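Local coordinates for glucose import ATP-binding protein GlcV (Sulfolobus solfataricus, PDB 1OXX) that hydrolyses ATP to power glucose uptake as the energy-coupling subunit of an ABC transporter, at residues Glu80-Leu93 / Arg153-Pro167. The protein carries 1 engineered substitution. Residues are numbered along the deposited sequence; the frame is centred on the assembly and turned at random.
Sequences EDRKIGMVFQTWAL and RALVKDPSLLLLDEP
Ile84 CG2 presses on Leu163 CD1 where strand 84-88 pairs in parallel with strand 161-165, at one border of the mixed sheet of the ABC-ATPase core; strand 161-165 carries the Walker B motif, its hydrophobic run ending at Asp165, with Glu166 next. The backbone bonds run from Lys83 O, which accepts from both Ser160 N and Leu161 N, to Gln89 N on Asp165 O. Gly85 suits a site where helix 143-155 ends against the strand: a CB here would run into Ala154 O, only 3.1 Å from Gly85 CA. On the same face Val87, beta-branched and compact, meets Ala154 CB through CG2 and lies alongside Leu164, with CB a tight 3.3 Å from Leu164 CD2. The face of Ile84 also carries Phe88, whose CD1 comes 3.6 Å from Asp165 CB, the ring plane steeply inclined (73°) to the carboxylate. Asp165 OD2 is hydrogen-bonded to Thr45 of the P-loop, and Glu166 OE1 to Ser169; Thr45, Gln89 and Glu166 are inferred to bind ATP.

Past the turn 88-91, Arg153 lays its guanidinium flat on the Trp91 indole, planes 5° apart, with CZ 3.6 Å from the six-membered ring's centroid in a cation-pi stack. A bend at chi3 (58°) of an otherwise extended chain turns the group onto the ring, and Leu93 CD2 covers its opposite face. An alanine in place of Trp91 would probably leave one guanidinium face without its aromatic cover and the group freer to turn. At its edge NH2 reaches Trp91 O at 3.0 Å, and NH1 reaches Ala92 O, while NE donates to a water that in turn donates to Met86 O at 2.8 Å.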
loop_
_atom_site.group_PDB
_atom_site.type_symbol
_atom_site.label_atom_id
_atom_site.label_comp_id
_atom_site.label_asym_id
_atom_site.label_seq_id
_atom_site.Cartn_x
_atom_site.Cartn_y
_atom_site.Cartn_z
ATOM N N GLU A 80 8.600 18.606 15.316
ATOM C CA GLU A 80 7.633 19.603 15.773
ATOM C C GLU A 80 7.659 20.893 14.954
ATOM O O GLU A 80 6.738 21.719 15.056
ATOM C CB GLU A 80 7.833 19.905 17.260
ATOM C CG GLU A 80 9.149 20.568 17.603
ATOM C CD GLU A 80 10.249 19.570 17.907
ATOM O OE1 GLU A 80 10.139 18.397 17.476
ATOM O OE2 GLU A 80 11.232 19.963 18.574
ATOM N N ASP A 81 8.690 21.069 14.138
ATOM C CA ASP A 81 8.795 22.263 13.310
ATOM C C ASP A 81 8.529 21.998 11.825
ATOM O O ASP A 81 8.720 22.900 11.010
ATOM C CB ASP A 81 10.174 22.889 13.456
ATOM C CG ASP A 81 10.435 23.431 14.850
ATOM O OD1 ASP A 81 9.469 23.625 15.616
ATOM O OD2 ASP A 81 11.587 23.692 15.254
ATOM N N ARG A 82 8.105 20.779 11.471
ATOM C CA ARG A 82 7.874 20.408 10.071
ATOM C C ARG A 82 6.431 20.464 9.516
ATOM O O ARG A 82 6.181 20.118 8.356
ATOM C CB ARG A 82 8.380 18.996 9.859
ATOM C CG ARG A 82 9.876 18.859 9.889
ATOM C CD ARG A 82 10.298 17.489 9.480
ATOM N NE ARG A 82 11.723 17.270 9.685
ATOM C CZ ARG A 82 12.382 16.219 9.214
ATOM N NH1 ARG A 82 11.770 15.285 8.486
ATOM N NH2 ARG A 82 13.671 16.109 9.475
ATOM N N LYS A 83 5.497 20.895 10.337
ATOM C CA LYS A 83 4.085 20.983 9.967
ATOM C C LYS A 83 3.517 19.649 9.482
ATOM O O LYS A 83 2.872 19.567 8.440
ATOM C CB LYS A 83 3.814 22.115 8.977
ATOM C CG LYS A 83 4.194 23.493 9.530
ATOM C CD LYS A 83 3.293 24.597 8.999
ATOM C CE LYS A 83 2.080 24.793 9.899
ATOM N NZ LYS A 83 1.514 26.165 9.784
ATOM N N ILE A 84 3.758 18.630 10.286
ATOM C CA ILE A 84 3.342 17.265 10.007
ATOM C C ILE A 84 2.290 16.780 10.987
ATOM O O ILE A 84 2.291 17.177 12.165
ATOM C CB ILE A 84 4.530 16.317 10.074
ATOM C CG1 ILE A 84 5.567 16.711 9.035
ATOM C CG2 ILE A 84 4.094 14.891 9.814
ATOM C CD1 ILE A 84 6.832 15.879 9.103
ATOM N N GLY A 85 1.370 15.992 10.477
ATOM C CA GLY A 85 0.411 15.260 11.282
ATOM C C GLY A 85 0.675 13.787 11.050
ATOM O O GLY A 85 0.822 13.365 9.900
ATOM N N MET A 86 0.754 13.016 12.126
ATOM C CA MET A 86 1.088 11.600 12.036
ATOM C C MET A 86 -0.049 10.706 12.522
ATOM O O MET A 86 -0.559 10.908 13.626
ATOM C CB MET A 86 2.333 11.306 12.876
ATOM C CG MET A 86 3.609 11.929 12.339
ATOM S SD MET A 86 5.002 11.803 13.480
ATOM C CE MET A 86 4.519 13.003 14.710
ATOM N N VAL A 87 -0.415 9.720 11.712
ATOM C CA VAL A 87 -1.375 8.686 12.092
ATOM C C VAL A 87 -0.603 7.405 11.887
ATOM O O VAL A 87 -0.499 6.922 10.760
ATOM C CB VAL A 87 -2.603 8.655 11.215
ATOM C CG1 VAL A 87 -3.509 7.523 11.652
ATOM C CG2 VAL A 87 -3.329 9.989 11.285
ATOM N N PHE A 88 -0.046 6.888 12.966
ATOM C CA PHE A 88 0.838 5.731 12.897
ATOM C C PHE A 88 0.250 4.649 13.767
ATOM O O PHE A 88 -0.093 4.898 14.919
ATOM C CB PHE A 88 2.228 6.061 13.444
ATOM C CG PHE A 88 3.058 7.000 12.597
ATOM C CD1 PHE A 88 2.663 7.403 11.337
ATOM C CD2 PHE A 88 4.266 7.471 13.091
ATOM C CE1 PHE A 88 3.456 8.242 10.590
ATOM C CE2 PHE A 88 5.058 8.315 12.343
ATOM C CZ PHE A 88 4.658 8.691 11.094
ATOM N N GLN A 89 0.183 3.438 13.242
ATOM C CA GLN A 89 -0.365 2.328 14.010
ATOM C C GLN A 89 0.349 2.217 15.360
ATOM O O GLN A 89 -0.274 1.892 16.374
ATOM C CB GLN A 89 -0.254 1.021 13.224
ATOM C CG GLN A 89 -0.877 -0.164 13.961
ATOM C CD GLN A 89 -0.987 -1.418 13.112
ATOM O OE1 GLN A 89 -2.042 -2.055 13.076
ATOM N NE2 GLN A 89 0.100 -1.783 12.439
ATOM N N THR A 90 1.644 2.522 15.373
ATOM C CA THR A 90 2.463 2.429 16.581
ATOM C C THR A 90 2.375 3.638 17.511
ATOM O O THR A 90 3.002 3.634 18.575
ATOM C CB THR A 90 3.936 2.224 16.200
ATOM O OG1 THR A 90 4.348 3.256 15.297
ATOM C CG2 THR A 90 4.117 0.938 15.402
ATOM N N TRP A 91 1.647 4.677 17.103
ATOM C CA TRP A 91 1.450 5.846 17.966
ATOM C C TRP A 91 0.031 5.812 18.514
ATOM O O TRP A 91 -0.892 6.348 17.915
ATOM C CB TRP A 91 1.666 7.157 17.210
ATOM C CG TRP A 91 1.618 8.363 18.104
ATOM C CD1 TRP A 91 1.859 8.391 19.449
ATOM C CD2 TRP A 91 1.323 9.709 17.724
ATOM N NE1 TRP A 91 1.746 9.673 19.927
ATOM C CE2 TRP A 91 1.411 10.506 18.889
ATOM C CE3 TRP A 91 0.994 10.332 16.513
ATOM C CZ2 TRP A 91 1.180 11.884 18.879
ATOM C CZ3 TRP A 91 0.767 11.694 16.504
ATOM C CH2 TRP A 91 0.862 12.461 17.679
ATOM N N ALA A 92 -0.147 5.189 19.666
ATOM C CA ALA A 92 -1.487 5.014 20.206
ATOM C C ALA A 92 -1.995 6.243 20.950
ATOM O O ALA A 92 -1.273 7.199 21.200
ATOM C CB ALA A 92 -1.509 3.814 21.124
ATOM N N LEU A 93 -3.271 6.209 21.289
ATOM C CA LEU A 93 -3.817 7.259 22.129
ATOM C C LEU A 93 -3.335 7.023 23.560
ATOM O O LEU A 93 -3.050 5.891 23.945
ATOM C CB LEU A 93 -5.347 7.236 22.087
ATOM C CG LEU A 93 -5.990 7.445 20.719
ATOM C CD1 LEU A 93 -7.498 7.278 20.813
ATOM C CD2 LEU A 93 -5.632 8.822 20.198
ATOM N N ARG A 153 -6.049 14.356 16.549
ATOM C CA ARG A 153 -4.752 14.672 17.156
ATOM C C ARG A 153 -3.725 15.072 16.088
ATOM O O ARG A 153 -2.961 16.023 16.261
ATOM C CB ARG A 153 -4.251 13.479 17.966
ATOM C CG ARG A 153 -2.950 13.730 18.639
ATOM C CD ARG A 153 -2.453 12.567 19.461
ATOM N NE ARG A 153 -2.310 11.361 18.674
ATOM C CZ ARG A 153 -2.010 10.178 19.180
ATOM N NH1 ARG A 153 -1.854 10.040 20.493
ATOM N NH2 ARG A 153 -1.912 9.124 18.387
ATOM N N ALA A 154 -3.704 14.337 14.982
ATOM C CA ALA A 154 -2.786 14.629 13.876
ATOM C C ALA A 154 -3.063 15.946 13.175
ATOM O O ALA A 154 -2.141 16.530 12.603
ATOM C CB ALA A 154 -2.840 13.527 12.874
ATOM N N LEU A 155 -4.311 16.413 13.210
ATOM C CA LEU A 155 -4.750 17.593 12.453
ATOM C C LEU A 155 -4.868 18.869 13.273
ATOM O O LEU A 155 -5.092 19.956 12.747
ATOM C CB LEU A 155 -6.112 17.298 11.833
ATOM C CG LEU A 155 -6.127 16.157 10.828
ATOM C CD1 LEU A 155 -7.557 15.900 10.391
ATOM C CD2 LEU A 155 -5.258 16.471 9.649
ATOM N N VAL A 156 -4.710 18.728 14.576
ATOM C CA VAL A 156 -5.010 19.838 15.479
ATOM C C VAL A 156 -4.139 21.086 15.306
ATOM O O VAL A 156 -4.587 22.189 15.593
ATOM C CB VAL A 156 -5.040 19.356 16.961
ATOM C CG1 VAL A 156 -3.664 19.217 17.531
ATOM C CG2 VAL A 156 -5.878 20.298 17.771
ATOM N N LYS A 157 -2.910 20.908 14.840
ATOM C CA LYS A 157 -1.998 22.044 14.581
ATOM C C LYS A 157 -1.982 22.502 13.118
ATOM O O LYS A 157 -1.058 23.187 12.685
ATOM C CB LYS A 157 -0.558 21.701 14.970
ATOM C CG LYS A 157 -0.305 21.460 16.460
ATOM C CD LYS A 157 1.183 21.355 16.768
ATOM C CE LYS A 157 1.803 20.090 16.195
ATOM N NZ LYS A 157 3.269 19.998 16.491
ATOM N N ASP A 158 -2.993 22.133 12.356
ATOM C CA ASP A 158 -3.037 22.460 10.926
ATOM C C ASP A 158 -1.730 22.204 10.164
ATOM O O ASP A 158 -0.977 23.086 9.778
ATOM C CB ASP A 158 -3.483 23.889 10.672
ATOM C CG ASP A 158 -4.177 24.029 9.326
ATOM O OD1 ASP A 158 -5.158 23.274 9.092
ATOM O OD2 ASP A 158 -3.806 24.832 8.440
ATOM N N PRO A 159 -1.507 20.955 9.902
ATOM C CA PRO A 159 -0.316 20.538 9.179
ATOM C C PRO A 159 -0.388 20.780 7.681
ATOM O O PRO A 159 -1.456 21.020 7.122
ATOM C CB PRO A 159 -0.298 19.033 9.407
ATOM C CG PRO A 159 -1.658 18.640 9.720
ATOM C CD PRO A 159 -2.403 19.837 10.209
ATOM N N SER A 160 0.772 20.708 7.047
ATOM C CA SER A 160 0.905 20.783 5.599
ATOM C C SER A 160 1.075 19.398 4.989
ATOM O O SER A 160 0.857 19.230 3.807
ATOM C CB SER A 160 2.132 21.613 5.234
ATOM O OG SER A 160 1.957 22.982 5.585
ATOM N N LEU A 161 1.438 18.428 5.820
ATOM C CA LEU A 161 1.738 17.068 5.406
ATOM C C LEU A 161 1.106 16.098 6.391
ATOM O O LEU A 161 1.270 16.233 7.601
ATOM C CB LEU A 161 3.250 16.872 5.398
ATOM C CG LEU A 161 3.796 15.470 5.147
ATOM C CD1 LEU A 161 3.360 14.954 3.764
ATOM C CD2 LEU A 161 5.324 15.463 5.288
ATOM N N LEU A 162 0.361 15.140 5.866
ATOM C CA LEU A 162 -0.242 14.103 6.680
ATOM C C LEU A 162 0.469 12.794 6.346
ATOM O O LEU A 162 0.506 12.397 5.193
ATOM C CB LEU A 162 -1.726 13.980 6.371
ATOM C CG LEU A 162 -2.508 12.952 7.200
ATOM C CD1 LEU A 162 -2.423 13.267 8.695
ATOM C CD2 LEU A 162 -3.970 12.912 6.728
ATOM N N LEU A 163 1.016 12.150 7.366
ATOM C CA LEU A 163 1.784 10.914 7.223
ATOM C C LEU A 163 1.003 9.770 7.862
ATOM O O LEU A 163 0.655 9.843 9.031
ATOM C CB LEU A 163 3.121 11.035 7.933
ATOM C CG LEU A 163 4.037 12.168 7.508
ATOM C CD1 LEU A 163 5.358 12.211 8.308
ATOM C CD2 LEU A 163 4.354 12.027 6.025
ATOM N N LEU A 164 0.775 8.712 7.097
ATOM C CA LEU A 164 0.002 7.556 7.537
ATOM C C LEU A 164 0.852 6.301 7.378
ATOM O O LEU A 164 1.350 6.009 6.301
ATOM C CB LEU A 164 -1.257 7.411 6.697
ATOM C CG LEU A 164 -2.190 8.618 6.605
ATOM C CD1 LEU A 164 -3.291 8.354 5.576
ATOM C CD2 LEU A 164 -2.782 8.987 7.957
ATOM N N ASP A 165 1.028 5.580 8.470
ATOM C CA ASP A 165 1.772 4.331 8.471
ATOM C C ASP A 165 0.830 3.251 8.997
ATOM O O ASP A 165 0.508 3.233 10.189
ATOM C CB ASP A 165 3.002 4.446 9.369
ATOM C CG ASP A 165 3.908 3.224 9.300
ATOM O OD1 ASP A 165 3.444 2.140 8.881
ATOM O OD2 ASP A 165 5.109 3.278 9.652
ATOM N N GLU A 166 0.376 2.364 8.106
ATOM C CA GLU A 166 -0.559 1.299 8.480
ATOM C C GLU A 166 -1.727 1.877 9.249
ATOM O O GLU A 166 -2.104 1.364 10.303
ATOM C CB GLU A 166 0.129 0.255 9.363
ATOM C CG GLU A 166 1.176 -0.575 8.666
ATOM C CD GLU A 166 0.579 -1.624 7.751
ATOM O OE1 GLU A 166 -0.540 -2.097 8.044
ATOM O OE2 GLU A 166 1.231 -1.975 6.748
ATOM N N PRO A 167 -2.325 2.935 8.723
ATOM C CA PRO A 167 -3.308 3.715 9.482
ATOM C C PRO A 167 -4.640 3.036 9.765
ATOM O O PRO A 167 -5.368 3.542 10.633
ATOM C CB PRO A 167 -3.576 4.896 8.562
ATOM C CG PRO A 167 -3.358 4.334 7.225
ATOM C CD PRO A 167 -2.113 3.499 7.381
HETATM O O HOH W 1 -2.419 10.699 15.706
#